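Local coordinates for outer membrane protein OMP121 (Bacteroides thetaiotaomicron, PDB 5FQ8), which probably imports a nutrient across the bacterial outer membrane as a TonB-dependent receptor, a beta-barrel transporter closed by a plug domain, and binds calcium, at residues 449-460 against 480-491. Sequence-based numbering, arbitrary orientation.
With KR0 (3-decanoyloxypropyl decanoate), chain K; C8E ((hydroxyethyloxy)tri(ethyloxy)octane), chain U.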
loop_
_atom_site.group_PDB
_atom_site.type_symbol
_atom_site.label_atom_id
_atom_site.label_comp_id
_atom_site.label_asym_id
_atom_site.label_seq_id
_atom_site.Cartn_x
_atom_site.Cartn_y
_atom_site.Cartn_z
ATOM N N GLU B 449 -4.887 -3.345 -3.712
ATOM C CA GLU B 449 -5.552 -2.793 -4.874
ATOM C C GLU B 449 -4.481 -2.493 -5.899
ATOM O O GLU B 449 -3.393 -2.050 -5.545
ATOM C CB GLU B 449 -6.341 -1.529 -4.529
ATOM C CG GLU B 449 -6.869 -0.797 -5.736
ATOM C CD GLU B 449 -7.638 0.432 -5.378
ATOM O OE1 GLU B 449 -8.565 0.325 -4.565
ATOM O OE2 GLU B 449 -7.307 1.510 -5.890
ATOM N N GLN B 450 -4.775 -2.769 -7.156
ATOM C CA GLN B 450 -3.839 -2.492 -8.232
ATOM C C GLN B 450 -4.607 -1.920 -9.407
ATOM O O GLN B 450 -5.725 -2.343 -9.677
ATOM C CB GLN B 450 -3.088 -3.755 -8.638
ATOM C CG GLN B 450 -2.050 -3.514 -9.683
ATOM C CD GLN B 450 -1.511 -4.792 -10.254
ATOM O OE1 GLN B 450 -1.612 -5.842 -9.635
ATOM N NE2 GLN B 450 -0.941 -4.718 -11.446
ATOM N N ILE B 451 -4.022 -0.949 -10.081
ATOM C CA ILE B 451 -4.636 -0.342 -11.248
ATOM C C ILE B 451 -3.644 -0.501 -12.375
ATOM O O ILE B 451 -2.543 0.046 -12.314
ATOM C CB ILE B 451 -5.001 1.131 -11.023
ATOM C CG1 ILE B 451 -6.214 1.248 -10.126
ATOM C CG2 ILE B 451 -5.302 1.815 -12.321
ATOM C CD1 ILE B 451 -6.727 2.595 -10.086
ATOM N N THR B 452 -4.008 -1.269 -13.386
ATOM C CA THR B 452 -3.130 -1.467 -14.520
ATOM C C THR B 452 -3.586 -0.574 -15.652
ATOM O O THR B 452 -4.770 -0.284 -15.780
ATOM C CB THR B 452 -3.108 -2.925 -14.976
ATOM O OG1 THR B 452 -3.200 -3.795 -13.849
ATOM C CG2 THR B 452 -1.824 -3.202 -15.699
ATOM N N ARG B 453 -2.635 -0.111 -16.444
ATOM C CA ARG B 453 -2.921 0.708 -17.607
ATOM C C ARG B 453 -2.102 0.155 -18.753
ATOM O O ARG B 453 -0.870 0.165 -18.691
ATOM C CB ARG B 453 -2.584 2.173 -17.362
ATOM C CG ARG B 453 -3.506 2.899 -16.427
ATOM C CD ARG B 453 -3.115 4.357 -16.360
ATOM N NE ARG B 453 -3.166 5.044 -17.647
ATOM C CZ ARG B 453 -2.331 6.017 -17.987
ATOM N NH1 ARG B 453 -1.375 6.373 -17.147
ATOM N NH2 ARG B 453 -2.431 6.613 -19.158
ATOM N N ARG B 454 -2.784 -0.342 -19.779
ATOM C CA ARG B 454 -2.169 -0.898 -20.971
ATOM C C ARG B 454 -2.473 -0.020 -22.163
ATOM O O ARG B 454 -3.544 0.572 -22.246
ATOM C CB ARG B 454 -2.695 -2.293 -21.258
ATOM C CG ARG B 454 -1.954 -3.371 -20.574
ATOM C CD ARG B 454 -2.570 -4.711 -20.822
ATOM N NE ARG B 454 -2.131 -5.636 -19.794
ATOM C CZ ARG B 454 -0.907 -6.144 -19.727
ATOM N NH1 ARG B 454 0.001 -5.825 -20.637
ATOM N NH2 ARG B 454 -0.597 -6.976 -18.749
ATOM N N ARG B 455 -1.544 0.034 -23.105
ATOM C CA ARG B 455 -1.780 0.858 -24.279
ATOM C C ARG B 455 -0.874 0.450 -25.428
ATOM O O ARG B 455 0.343 0.389 -25.271
ATOM C CB ARG B 455 -1.583 2.326 -23.919
ATOM C CG ARG B 455 -1.790 3.310 -25.021
ATOM C CD ARG B 455 -1.990 4.685 -24.450
ATOM N NE ARG B 455 -2.277 5.657 -25.495
ATOM C CZ ARG B 455 -1.377 6.485 -26.009
ATOM N NH1 ARG B 455 -0.126 6.469 -25.564
ATOM N NH2 ARG B 455 -1.734 7.336 -26.958
ATOM N N GLU B 456 -1.455 0.155 -26.583
ATOM C CA GLU B 456 -0.686 -0.182 -27.765
ATOM C C GLU B 456 -1.153 0.678 -28.922
ATOM O O GLU B 456 -2.324 1.036 -29.014
ATOM C CB GLU B 456 -0.822 -1.653 -28.126
ATOM C CG GLU B 456 -0.789 -2.611 -26.933
ATOM C CD GLU B 456 -0.967 -4.055 -27.345
ATOM O OE1 GLU B 456 -1.218 -4.278 -28.546
ATOM O OE2 GLU B 456 -0.852 -4.958 -26.485
ATOM N N ILE B 457 -0.228 1.027 -29.801
ATOM C CA ILE B 457 -0.566 1.825 -30.967
ATOM C C ILE B 457 0.116 1.215 -32.171
ATOM O O ILE B 457 1.307 0.897 -32.122
ATOM C CB ILE B 457 -0.150 3.296 -30.822
ATOM C CG1 ILE B 457 -1.054 4.003 -29.835
ATOM C CG2 ILE B 457 -0.221 3.991 -32.157
ATOM C CD1 ILE B 457 -0.614 5.406 -29.559
ATOM N N ASN B 458 -0.632 1.057 -33.253
ATOM C CA ASN B 458 -0.107 0.454 -34.460
ATOM C C ASN B 458 -0.452 1.328 -35.644
ATOM O O ASN B 458 -1.589 1.776 -35.775
ATOM C CB ASN B 458 -0.660 -0.951 -34.641
ATOM C CG ASN B 458 0.099 -1.729 -35.663
ATOM O OD1 ASN B 458 1.234 -2.130 -35.428
ATOM N ND2 ASN B 458 -0.515 -1.946 -36.819
ATOM N N GLN B 459 0.526 1.581 -36.495
ATOM C CA GLN B 459 0.303 2.411 -37.664
ATOM C C GLN B 459 0.901 1.737 -38.879
ATOM O O GLN B 459 2.051 1.292 -38.841
ATOM C CB GLN B 459 0.884 3.802 -37.467
ATOM C CG GLN B 459 0.163 4.544 -36.377
ATOM C CD GLN B 459 0.308 6.021 -36.489
ATOM O OE1 GLN B 459 1.090 6.508 -37.292
ATOM N NE2 GLN B 459 -0.453 6.757 -35.689
ATOM N N ASP B 460 0.112 1.648 -39.941
ATOM C CA ASP B 460 0.558 1.078 -41.195
ATOM C C ASP B 460 0.311 2.069 -42.313
ATOM O O ASP B 460 -0.772 2.652 -42.409
ATOM C CB ASP B 460 -0.150 -0.237 -41.477
ATOM C CG ASP B 460 0.291 -1.335 -40.554
ATOM O OD1 ASP B 460 1.314 -1.992 -40.852
ATOM O OD2 ASP B 460 -0.384 -1.536 -39.529
ATOM N N PHE B 480 4.908 0.230 -44.426
ATOM C CA PHE B 480 5.647 0.646 -43.250
ATOM C C PHE B 480 4.832 0.272 -42.027
ATOM O O PHE B 480 3.608 0.401 -42.031
ATOM C CB PHE B 480 5.911 2.148 -43.263
ATOM C CG PHE B 480 6.294 2.710 -41.924
ATOM C CD1 PHE B 480 5.332 3.172 -41.048
ATOM C CD2 PHE B 480 7.617 2.786 -41.544
ATOM C CE1 PHE B 480 5.679 3.672 -39.829
ATOM C CE2 PHE B 480 7.966 3.299 -40.324
ATOM C CZ PHE B 480 6.997 3.741 -39.470
ATOM N N ASN B 481 5.505 -0.179 -40.976
ATOM C CA ASN B 481 4.830 -0.497 -39.726
ATOM C C ASN B 481 5.463 0.291 -38.586
ATOM O O ASN B 481 6.672 0.523 -38.580
ATOM C CB ASN B 481 4.881 -1.993 -39.435
ATOM C CG ASN B 481 4.013 -2.379 -38.266
ATOM O OD1 ASN B 481 4.328 -3.292 -37.511
ATOM N ND2 ASN B 481 2.919 -1.669 -38.099
ATOM N N GLY B 482 4.638 0.713 -37.636
ATOM C CA GLY B 482 5.134 1.353 -36.439
ATOM C C GLY B 482 4.338 0.920 -35.233
ATOM O O GLY B 482 3.117 1.080 -35.201
ATOM N N ASN B 483 5.011 0.368 -34.238
ATOM C CA ASN B 483 4.347 -0.240 -33.098
ATOM C C ASN B 483 4.851 0.380 -31.799
ATOM O O ASN B 483 6.033 0.704 -31.675
ATOM C CB ASN B 483 4.580 -1.741 -33.100
ATOM C CG ASN B 483 3.672 -2.465 -32.154
ATOM O OD1 ASN B 483 4.110 -3.037 -31.157
ATOM N ND2 ASN B 483 2.388 -2.437 -32.452
ATOM N N GLU B 484 3.955 0.533 -30.830
ATOM C CA GLU B 484 4.306 1.074 -29.527
ATOM C C GLU B 484 3.414 0.411 -28.495
ATOM O O GLU B 484 2.203 0.597 -28.521
ATOM C CB GLU B 484 4.138 2.587 -29.502
ATOM C CG GLU B 484 4.745 3.247 -28.278
ATOM C CD GLU B 484 4.294 4.668 -28.078
ATOM O OE1 GLU B 484 3.187 4.877 -27.543
ATOM O OE2 GLU B 484 5.046 5.582 -28.462
ATOM N N ARG B 485 3.997 -0.348 -27.583
ATOM C CA ARG B 485 3.230 -1.059 -26.569
ATOM C C ARG B 485 3.699 -0.611 -25.194
ATOM O O ARG B 485 4.903 -0.531 -24.944
ATOM C CB ARG B 485 3.367 -2.576 -26.744
ATOM C CG ARG B 485 2.710 -3.101 -28.008
ATOM C CD ARG B 485 2.761 -4.606 -28.116
ATOM N NE ARG B 485 3.980 -5.045 -28.772
ATOM C CZ ARG B 485 4.456 -6.269 -28.670
ATOM N NH1 ARG B 485 3.804 -7.146 -27.940
ATOM N NH2 ARG B 485 5.569 -6.610 -29.287
ATOM N N LYS B 486 2.755 -0.308 -24.312
ATOM C CA LYS B 486 3.077 0.241 -23.006
ATOM C C LYS B 486 2.166 -0.372 -21.965
ATOM O O LYS B 486 0.967 -0.511 -22.184
ATOM C CB LYS B 486 2.940 1.766 -22.996
ATOM C CG LYS B 486 3.240 2.451 -21.676
ATOM C CD LYS B 486 2.995 3.941 -21.777
ATOM C CE LYS B 486 3.374 4.664 -20.505
ATOM N NZ LYS B 486 2.995 6.101 -20.504
ATOM N N VAL B 487 2.735 -0.750 -20.840
ATOM C CA VAL B 487 1.947 -1.198 -19.705
ATOM C C VAL B 487 2.525 -0.528 -18.477
ATOM O O VAL B 487 3.731 -0.287 -18.407
ATOM C CB VAL B 487 1.943 -2.736 -19.589
ATOM C CG1 VAL B 487 3.330 -3.264 -19.652
ATOM C CG2 VAL B 487 1.283 -3.184 -18.326
ATOM N N SER B 488 1.658 -0.162 -17.543
ATOM C CA SER B 488 2.104 0.320 -16.252
ATOM C C SER B 488 1.047 -0.056 -15.235
ATOM O O SER B 488 -0.082 -0.368 -15.589
ATOM C CB SER B 488 2.365 1.829 -16.264
ATOM O OG SER B 488 1.194 2.602 -16.067
ATOM N N TYR B 489 1.430 -0.074 -13.969
ATOM C CA TYR B 489 0.442 -0.284 -12.927
ATOM C C TYR B 489 0.908 0.394 -11.657
ATOM O O TYR B 489 2.027 0.886 -11.571
ATOM C CB TYR B 489 0.151 -1.773 -12.675
ATOM C CG TYR B 489 1.287 -2.578 -12.089
ATOM C CD1 TYR B 489 1.602 -2.501 -10.747
ATOM C CD2 TYR B 489 2.015 -3.441 -12.876
ATOM C CE1 TYR B 489 2.619 -3.228 -10.220
ATOM C CE2 TYR B 489 3.036 -4.177 -12.351
ATOM C CZ TYR B 489 3.333 -4.066 -11.023
ATOM O OH TYR B 489 4.354 -4.806 -10.494
ATOM N N GLN B 490 0.016 0.414 -10.675
ATOM C CA GLN B 490 0.292 0.974 -9.363
ATOM C C GLN B 490 -0.325 0.061 -8.325
ATOM O O GLN B 490 -1.540 -0.108 -8.291
ATOM C CB GLN B 490 -0.263 2.390 -9.229
ATOM C CG GLN B 490 0.146 3.050 -7.942
ATOM C CD GLN B 490 -0.675 4.241 -7.630
ATOM O OE1 GLN B 490 -1.695 4.465 -8.241
ATOM N NE2 GLN B 490 -0.233 5.030 -6.680
ATOM N N TYR B 491 0.501 -0.504 -7.467
ATOM C CA TYR B 491 0.042 -1.461 -6.481
ATOM C C TYR B 491 0.156 -0.877 -5.084
ATOM O O TYR B 491 1.030 -0.062 -4.810
ATOM C CB TYR B 491 0.855 -2.742 -6.583
ATOM C CG TYR B 491 0.482 -3.789 -5.579
ATOM C CD1 TYR B 491 -0.646 -4.571 -5.752
ATOM C CD2 TYR B 491 1.263 -4.007 -4.464
ATOM C CE1 TYR B 491 -0.986 -5.529 -4.844
ATOM C CE2 TYR B 491 0.928 -4.967 -3.552
ATOM C CZ TYR B 491 -0.197 -5.727 -3.752
ATOM O OH TYR B 491 -0.544 -6.690 -2.848
HETATM C C1 KR0 K . 5.927 4.926 -33.902
HETATM O O1 KR0 K . 5.601 5.200 -35.262
HETATM C C2 KR0 K . 4.786 4.102 -33.345
HETATM C C3 KR0 K . 3.963 4.908 -32.366
HETATM C C4 KR0 K . 1.282 10.322 -33.446
HETATM O O4 KR0 K . 3.155 5.886 -33.011
HETATM C C5 KR0 K . 2.527 6.888 -32.164
HETATM C C6 KR0 K . 0.567 9.758 -34.679
HETATM C C7 KR0 K . 5.229 6.541 -35.685
HETATM C C8 KR0 K . -0.661 10.558 -35.116
HETATM O O8 KR0 K . 2.757 6.841 -30.977
HETATM C C9 KR0 K . -1.407 9.881 -36.273
HETATM O O9 KR0 K . 5.878 7.493 -35.301
HETATM C C10 KR0 K . 1.605 7.955 -32.696
HETATM C C11 KR0 K . 2.271 9.321 -32.839
HETATM C C12 KR0 K . 4.050 6.773 -36.593
HETATM C C13 KR0 K . 4.442 7.781 -37.666
HETATM C C14 KR0 K . -2.383 10.826 -36.985
HETATM C C15 KR0 K . -3.383 10.091 -37.873
HETATM C C16 KR0 K . -4.488 10.988 -38.381
HETATM C C17 KR0 K . 3.532 7.696 -38.886
HETATM C C18 KR0 K . 2.437 8.754 -38.901
HETATM C C19 KR0 K . 1.488 8.490 -40.067
HETATM C C20 KR0 K . 0.557 9.657 -40.385
HETATM C C21 KR0 K . -0.401 9.288 -41.520
HETATM C C22 KR0 K . -1.034 10.520 -42.167
HETATM C C23 KR0 K . -2.194 10.199 -43.088
HETATM C C8 C8E U . -1.038 9.379 -29.156
HETATM O O9 C8E U . -2.316 8.802 -29.280
HETATM C C10 C8E U . -2.860 9.127 -30.535
HETATM C C11 C8E U . -4.376 9.290 -30.480
HETATM O O12 C8E U . -4.873 8.899 -31.741
HETATM C C13 C8E U . -6.269 8.988 -31.881
HETATM C C14 C8E U . -6.669 8.222 -33.140
HETATM O O15 C8E U . -6.525 6.831 -32.945
HETATM C C16 C8E U . -7.206 6.092 -33.930
HETATM O O HOH W 1 -0.335 -3.481 -30.630
#
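Strands 449-460 and 480-491 run antiparallel, their axes 4.5 Å apart at closest and their directions 170° from each other. The hydrogen-bonded pairs run from I451-Q490 to Q459-G482, with non-hydrogen-bonded pairs beyond them at Q450-Y491 and D460-N481. Five hydrogen-bonded pairs carry ten backbone bonds; R455 N to K486 O and K486 N to R455 O are both 2.7 Å.

On the face that bears the asparagines, N458 is the centre of a small amide network. With CG anti to the backbone N (chi1 -166°), its OD1 lies between two neighbours on the other strand, accepting from N481 ND2 at 3.2 Å, above its carbonyl plane, and from N483 ND2, only slightly tilted from it. N481 ND2 also bonds Q459 O, already taken by G482 N, while its OD1 turns to R545. N483 OD1 in turn holds R485 NE at 3.1 Å. With an alanine here in place of N458, N481 ND2 and N483 ND2 would probably lose the acceptor they share, and N481 would be left with Q459 O and R545. Farther along, the methylenes of E456 and R485 cross, CG to CG 3.7 Å, and E456 OE2 reaches N110. Q450 lays its amide NE2 over one face of the Y489 ring, 3.2 Å from CG, the planes 53° apart.

The other face looks outward. Q459, I457 and E484 line the bound lipid, which also lies against the G482 backbone. E484 pairs with R522. R453 makes a salt bridge to E380 of the second subunit, another copy of this protein, and I451 packs on I451 of that subunit. This is a beta hairpin in the wall of a TonB-dependent receptor barrel, the face with N458, N481 and N483 toward the plug, that with I451, I457 and Q459 toward lipid, detergent and the second subunit.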